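Local coordinates for protein putative GTP pyrophosphokinase (PDB 3L9D) that probably transfers pyrophosphate from ATP to GTP, the first step in making the alarmone ppGpp, at residues K95-L98 and T99-M102; P158-I162 and S163-I167. All blocks are in the same frame, centred on the assembly; numbering follows the deposited sequence.

Contact 1. Residues K95-L98 and T99-M102; sequences KENL and TQDM
L98 and M102 meet one helical turn apart, and both their backbones and their side chains take part. The amide N of M102 donates to L98 O at 2.8 Å with an N-H...O angle of 163°, a nearly straight bond. D101 N reaches L98 O at 3.2 Å but comes from above the carbonyl plane, well off the lone pairs. D101 N also makes a weak bond to N97 O. One amide is thus shared by two carbonyls, and L98 O is gripped by two amides.

The side chains of L98 and M102 run side by side and point the same way. M102 sends CG anti to its backbone N (chi1 -175°), and the chain then bends at chi3. This brings M102 CE to 4.0 Å from L98 CD2. The side chains of N97 and D101 also run alongside each other. D101 OD2 lies 3.6 Å from N97 CB, and the amide and carboxylate planes are turned 53° apart. N97 holds the N-cap position, but its side chain makes no capping bond.

Two waters serve the amides of T99 and Q100; L98 N bonds K95 O. One water accepts from T99 N at 3.1 Å and donates weakly to K95 O. The other accepts from Q100 N at 2.6 Å and donates weakly to E96 O.

Further out, L98 packs on apolar M88, W37 and F40, and M102 lies on helix 81-91 at I84, K87 and R91. T99 OG1 is hydrogen-bonded to Y44 OH. The turn thus touches helix 81-91, helix 37-40 and, through Y44, helix 42-64. It is a single short helical turn, with L98 O accepting from both the i+3 and i+4 amides. Water takes the T99 and Q100 amides, and the turn therefore mixes 3-10 and alpha bonding at its end.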
ATOM      1  N   LYS A  95     -19.514 -11.059  10.592  1.00 37.06           N
ATOM      2  CA  LYS A  95     -19.698 -10.921   9.146  1.00 39.61           C
ATOM      3  C   LYS A  95     -20.642  -9.770   8.764  1.00 40.77           C
ATOM      4  O   LYS A  95     -20.411  -9.072   7.771  1.00 43.21           O
ATOM      5  CB  LYS A  95     -20.114 -12.246   8.502  1.00 41.73           C
ATOM      6  CG  LYS A  95     -21.067 -13.084   9.333  1.00 49.78           C
ATOM      7  CD  LYS A  95     -21.439 -14.394   8.620  1.00 50.02           C
ATOM      8  CE  LYS A  95     -22.549 -15.157   9.369  1.00 55.41           C
ATOM      9  NZ  LYS A  95     -23.848 -14.400   9.454  1.00 58.53           N
ATOM     10  N   GLU A  96     -21.677  -9.548   9.568  1.00 38.28           N
ATOM     11  CA  GLU A  96     -22.597  -8.424   9.342  1.00 38.51           C
ATOM     12  C   GLU A  96     -21.910  -7.054   9.435  1.00 40.09           C
ATOM     13  O   GLU A  96     -22.437  -6.050   8.952  1.00 36.84           O
ATOM     14  CB  GLU A  96     -23.801  -8.487  10.296  1.00 29.77           C
ATOM     15  CG  GLU A  96     -23.527  -9.175  11.648  1.00 39.19           C
ATOM     16  CD  GLU A  96     -23.383 -10.700  11.532  1.00 46.86           C
ATOM     17  OE1 GLU A  96     -24.097 -11.314  10.699  1.00 48.68           O
ATOM     18  OE2 GLU A  96     -22.562 -11.287  12.277  1.00 47.10           O
ATOM     19  N   ASN A  97     -20.729  -7.013  10.045  1.00 35.52           N
ATOM     20  CA  ASN A  97     -19.988  -5.758  10.148  1.00 34.18           C
ATOM     21  C   ASN A  97     -18.714  -5.692   9.316  1.00 37.89           C
ATOM     22  O   ASN A  97     -17.881  -4.816   9.551  1.00 38.71           O
ATOM     23  CB  ASN A  97     -19.646  -5.469  11.600  1.00 36.33           C
ATOM     24  CG  ASN A  97     -20.874  -5.396  12.470  1.00 40.60           C
ATOM     25  OD1 ASN A  97     -20.845  -5.815  13.623  1.00 36.01           O
ATOM     26  ND2 ASN A  97     -21.970  -4.873  11.919  1.00 36.71           N
ATOM     27  N   LEU A  98     -18.549  -6.602   8.356  1.00 32.46           N
ATOM     28  CA  LEU A  98     -17.328  -6.621   7.561  1.00 29.51           C
ATOM     29  C   LEU A  98     -17.130  -5.312   6.798  1.00 30.95           C
ATOM     30  O   LEU A  98     -16.103  -4.647   6.919  1.00 28.18           O
ATOM     31  CB  LEU A  98     -17.344  -7.773   6.566  1.00 29.19           C
ATOM     32  CG  LEU A  98     -16.941  -9.137   7.095  1.00 31.92           C
ATOM     33  CD1 LEU A  98     -16.831 -10.081   5.929  1.00 29.68           C
ATOM     34  CD2 LEU A  98     -15.620  -9.041   7.841  1.00 29.85           C
ATOM     35  N   THR A  99     -18.121  -4.946   5.998  1.00 31.98           N
ATOM     36  CA  THR A  99     -17.963  -3.797   5.132  1.00 27.91           C
ATOM     37  C   THR A  99     -17.712  -2.540   5.952  1.00 30.92           C
ATOM     38  O   THR A  99     -16.844  -1.745   5.620  1.00 30.97           O
ATOM     39  CB  THR A  99     -19.178  -3.606   4.211  1.00 26.98           C
ATOM     40  OG1 THR A  99     -19.077  -4.512   3.099  1.00 30.46           O
ATOM     41  CG2 THR A  99     -19.212  -2.182   3.690  1.00 23.78           C
ATOM     42  N   GLN A 100     -18.459  -2.363   7.033  1.00 33.16           N
ATOM     43  CA  GLN A 100     -18.336  -1.134   7.800  1.00 34.77           C
ATOM     44  C   GLN A 100     -17.112  -1.136   8.725  1.00 33.11           C
ATOM     45  O   GLN A 100     -16.625  -0.081   9.101  1.00 34.76           O
ATOM     46  CB  GLN A 100     -19.632  -0.826   8.562  1.00 32.21           C
ATOM     47  CG  GLN A 100     -19.747  -1.470   9.925  1.00 44.94           C
ATOM     48  CD  GLN A 100     -20.901  -0.890  10.749  1.00 54.78           C
ATOM     49  OE1 GLN A 100     -20.769  -0.646  11.957  1.00 52.96           O
ATOM     50  NE2 GLN A 100     -22.036  -0.663  10.093  1.00 60.46           N
ATOM     51  N   ASP A 101     -16.595  -2.312   9.068  1.00 31.75           N
ATOM     52  CA  ASP A 101     -15.542  -2.385  10.083  1.00 33.22           C
ATOM     53  C   ASP A 101     -14.161  -2.859   9.615  1.00 29.02           C
ATOM     54  O   ASP A 101     -13.162  -2.567  10.272  1.00 34.75           O
ATOM     55  CB  ASP A 101     -15.998  -3.223  11.288  1.00 35.16           C
ATOM     56  CG  ASP A 101     -16.936  -2.459  12.235  1.00 43.56           C
ATOM     57  OD1 ASP A 101     -17.146  -1.228  12.064  1.00 39.35           O
ATOM     58  OD2 ASP A 101     -17.457  -3.112  13.170  1.00 45.95           O
ATOM     59  N   MET A 102     -14.089  -3.604   8.517  1.00 25.78           N
ATOM     60  CA  MET A 102     -12.786  -4.052   8.014  1.00 25.39           C
ATOM     61  C   MET A 102     -12.210  -3.078   6.962  1.00 24.75           C
ATOM     62  O   MET A 102     -12.894  -2.687   6.010  1.00 22.88           O
ATOM     63  CB  MET A 102     -12.846  -5.498   7.496  1.00 25.33           C
ATOM     64  CG  MET A 102     -11.481  -6.037   7.068  1.00 28.91           C
ATOM     65  SD  MET A 102     -11.251  -7.822   7.221  1.00 32.10           S
ATOM     66  CE  MET A 102     -11.902  -8.089   8.873  1.00 29.86           C
TER
HETATM   67  O   HOH W   1     -20.805  -6.476   5.571  1.00 35.58           O
HETATM   68  O   HOH W   2     -20.753  -3.552   7.550  1.00 43.13           O

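Contact 2. Residues P158-I162 and S163-I167; sequences PVDTI and SGQRI
T161 turns OG1 between its backbone N and carbonyl carbon (chi1 67°), which brings the hydroxyl over the turn to S163 and G164. S163 has a like torsion, chi1 68°, and its OG comes round to the same hydroxyl. T161 OG1 donates to G164 O at 2.5 Å, in the carbonyl plane and on a lone pair. It accepts from S163 N at 3.3 Å and, weakly, from S163 OG. T161 N is the second donor to G164 O, at 2.9 Å, from above the carbonyl plane. G164 N returns a bond to T161 O at 3.2 Å.

The R166 side chain bends at chi2 and passes T161 at about a right angle, R166 CG to T161 CG2 3.9 Å. T161 OG1 lies over one face of its guanidinium, near the rim, and NH2 makes a weak bond to S163 OG. V159 and R166 exchange two backbone bonds, the one from V159 N to R166 O being almost linear at 177°. On the face with P158 and D160, Q165 NE2 sits 3.4 Å from P158 CB.

V159 and T161 rest on helix 42-64. This is an antiparallel beta hairpin with I162 and S163 as its two-residue loop, in a type I turn.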
ATOM      1  N   PRO A 158     -16.615   4.727  -3.129  1.00 23.57           N
ATOM      2  CA  PRO A 158     -17.944   4.348  -3.600  1.00 23.72           C
ATOM      3  C   PRO A 158     -17.839   3.580  -4.903  1.00 26.23           C
ATOM      4  O   PRO A 158     -17.290   4.090  -5.886  1.00 29.93           O
ATOM      5  CB  PRO A 158     -18.632   5.694  -3.831  1.00 23.29           C
ATOM      6  CG  PRO A 158     -17.873   6.669  -2.987  1.00 26.91           C
ATOM      7  CD  PRO A 158     -16.455   6.189  -3.063  1.00 27.15           C
ATOM      8  N   VAL A 159     -18.348   2.355  -4.912  1.00 25.65           N
ATOM      9  CA  VAL A 159     -18.343   1.566  -6.128  1.00 25.94           C
ATOM     10  C   VAL A 159     -19.763   1.239  -6.562  1.00 28.45           C
ATOM     11  O   VAL A 159     -20.525   0.647  -5.804  1.00 30.13           O
ATOM     12  CB  VAL A 159     -17.527   0.273  -5.963  1.00 28.20           C
ATOM     13  CG1 VAL A 159     -18.000  -0.502  -4.765  1.00 27.88           C
ATOM     14  CG2 VAL A 159     -17.625  -0.571  -7.223  1.00 31.36           C
ATOM     15  N   ASP A 160     -20.122   1.641  -7.778  1.00 29.29           N
ATOM     16  CA  ASP A 160     -21.443   1.309  -8.312  1.00 31.40           C
ATOM     17  C   ASP A 160     -21.469  -0.117  -8.813  1.00 24.75           C
ATOM     18  O   ASP A 160     -20.619  -0.494  -9.592  1.00 27.70           O
ATOM     19  CB  ASP A 160     -21.855   2.282  -9.423  1.00 28.04           C
ATOM     20  CG  ASP A 160     -22.127   3.676  -8.890  1.00 25.10           C
ATOM     21  OD1 ASP A 160     -23.308   4.009  -8.637  1.00 30.29           O
ATOM     22  OD2 ASP A 160     -21.151   4.419  -8.671  1.00 26.66           O
ATOM     23  N   THR A 161     -22.419  -0.909  -8.325  1.00 24.22           N
ATOM     24  CA  THR A 161     -22.590  -2.284  -8.772  1.00 28.60           C
ATOM     25  C   THR A 161     -23.915  -2.362  -9.539  1.00 28.93           C
ATOM     26  O   THR A 161     -24.651  -1.383  -9.600  1.00 30.59           O
ATOM     27  CB  THR A 161     -22.613  -3.277  -7.585  1.00 30.96           C
ATOM     28  OG1 THR A 161     -23.793  -3.057  -6.807  1.00 31.87           O
ATOM     29  CG2 THR A 161     -21.412  -3.078  -6.687  1.00 30.39           C
ATOM     30  N   ILE A 162     -24.229  -3.514 -10.126  1.00 29.90           N
ATOM     31  CA  ILE A 162     -25.506  -3.669 -10.805  1.00 26.59           C
ATOM     32  C   ILE A 162     -26.694  -3.629  -9.832  1.00 33.75           C
ATOM     33  O   ILE A 162     -27.837  -3.402 -10.244  1.00 32.51           O
ATOM     34  CB  ILE A 162     -25.560  -4.948 -11.663  1.00 24.38           C
ATOM     35  CG1 ILE A 162     -25.501  -6.197 -10.793  1.00 29.65           C
ATOM     36  CG2 ILE A 162     -24.430  -4.961 -12.663  1.00 27.03           C
ATOM     37  CD1 ILE A 162     -25.412  -7.485 -11.602  1.00 26.74           C
ATOM     38  N   SER A 163     -26.437  -3.839  -8.543  1.00 31.18           N
ATOM     39  CA  SER A 163     -27.522  -3.741  -7.564  1.00 32.95           C
ATOM     40  C   SER A 163     -27.470  -2.473  -6.726  1.00 33.52           C
ATOM     41  O   SER A 163     -28.194  -2.360  -5.748  1.00 38.28           O
ATOM     42  CB  SER A 163     -27.570  -4.961  -6.645  1.00 35.62           C
ATOM     43  OG  SER A 163     -26.438  -5.002  -5.798  1.00 42.07           O
ATOM     44  N   GLY A 164     -26.621  -1.521  -7.109  1.00 34.65           N
ATOM     45  CA  GLY A 164     -26.545  -0.241  -6.427  1.00 25.22           C
ATOM     46  C   GLY A 164     -25.165   0.100  -5.908  1.00 29.85           C
ATOM     47  O   GLY A 164     -24.213  -0.662  -6.098  1.00 34.30           O
ATOM     48  N   GLN A 165     -25.060   1.246  -5.240  1.00 31.62           N
ATOM     49  CA  GLN A 165     -23.785   1.727  -4.718  1.00 30.71           C
ATOM     50  C   GLN A 165     -23.399   1.078  -3.394  1.00 33.33           C
ATOM     51  O   GLN A 165     -24.239   0.883  -2.511  1.00 33.90           O
ATOM     52  CB  GLN A 165     -23.782   3.258  -4.571  1.00 29.86           C
ATOM     53  CG  GLN A 165     -22.399   3.825  -4.214  1.00 34.25           C
ATOM     54  CD  GLN A 165     -22.293   5.340  -4.331  1.00 31.05           C
ATOM     55  OE1 GLN A 165     -22.743   6.075  -3.457  1.00 29.19           O
ATOM     56  NE2 GLN A 165     -21.671   5.809  -5.410  1.00 35.90           N
ATOM     57  N   ARG A 166     -22.115   0.750  -3.273  1.00 32.56           N
ATOM     58  CA  ARG A 166     -21.546   0.224  -2.038  1.00 32.06           C
ATOM     59  C   ARG A 166     -20.357   1.078  -1.626  1.00 32.41           C
ATOM     60  O   ARG A 166     -19.468   1.355  -2.447  1.00 32.23           O
ATOM     61  CB  ARG A 166     -21.052  -1.204  -2.247  1.00 32.30           C
ATOM     62  CG  ARG A 166     -22.040  -2.100  -2.918  1.00 39.90           C
ATOM     63  CD  ARG A 166     -22.793  -2.936  -1.901  1.00 49.63           C
ATOM     64  NE  ARG A 166     -23.995  -3.524  -2.495  1.00 59.17           N
ATOM     65  CZ  ARG A 166     -25.153  -2.877  -2.638  1.00 55.51           C
ATOM     66  NH1 ARG A 166     -25.272  -1.609  -2.224  1.00 44.08           N
ATOM     67  NH2 ARG A 166     -26.196  -3.498  -3.192  1.00 47.54           N
ATOM     68  N   ILE A 167     -20.315   1.487  -0.364  1.00 25.90           N
ATOM     69  CA  ILE A 167     -19.130   2.182   0.129  1.00 26.67           C
ATOM     70  C   ILE A 167     -18.188   1.133   0.727  1.00 26.84           C
ATOM     71  O   ILE A 167     -18.494   0.573   1.782  1.00 31.79           O
ATOM     72  CB  ILE A 167     -19.487   3.245   1.216  1.00 29.90           C
ATOM     73  CG1 ILE A 167     -20.717   4.082   0.809  1.00 31.27           C
ATOM     74  CG2 ILE A 167     -18.291   4.128   1.528  1.00 29.32           C
ATOM     75  CD1 ILE A 167     -20.405   5.421   0.136  1.00 25.80           C
TER

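From the N terminus, the chain passes helices 37-40 and 42-64, strand 73-78 and helix 81-91 before it reaches contact 1. That contact closes the short turn of helix 98-101, just ahead of strand 106-112. Contact 2 comes later and closes the hairpin between strands 150-161 and 164-176. The two follow in series, so neither encloses nor crosses the other. Strand 164-176 pairs in parallel with strand 106-112 and thus joins the hairpin to the region after contact 1. The contact centres are about 16 Å apart, yet they touch where T99 CG2 packs 3.4 Å from I167 O.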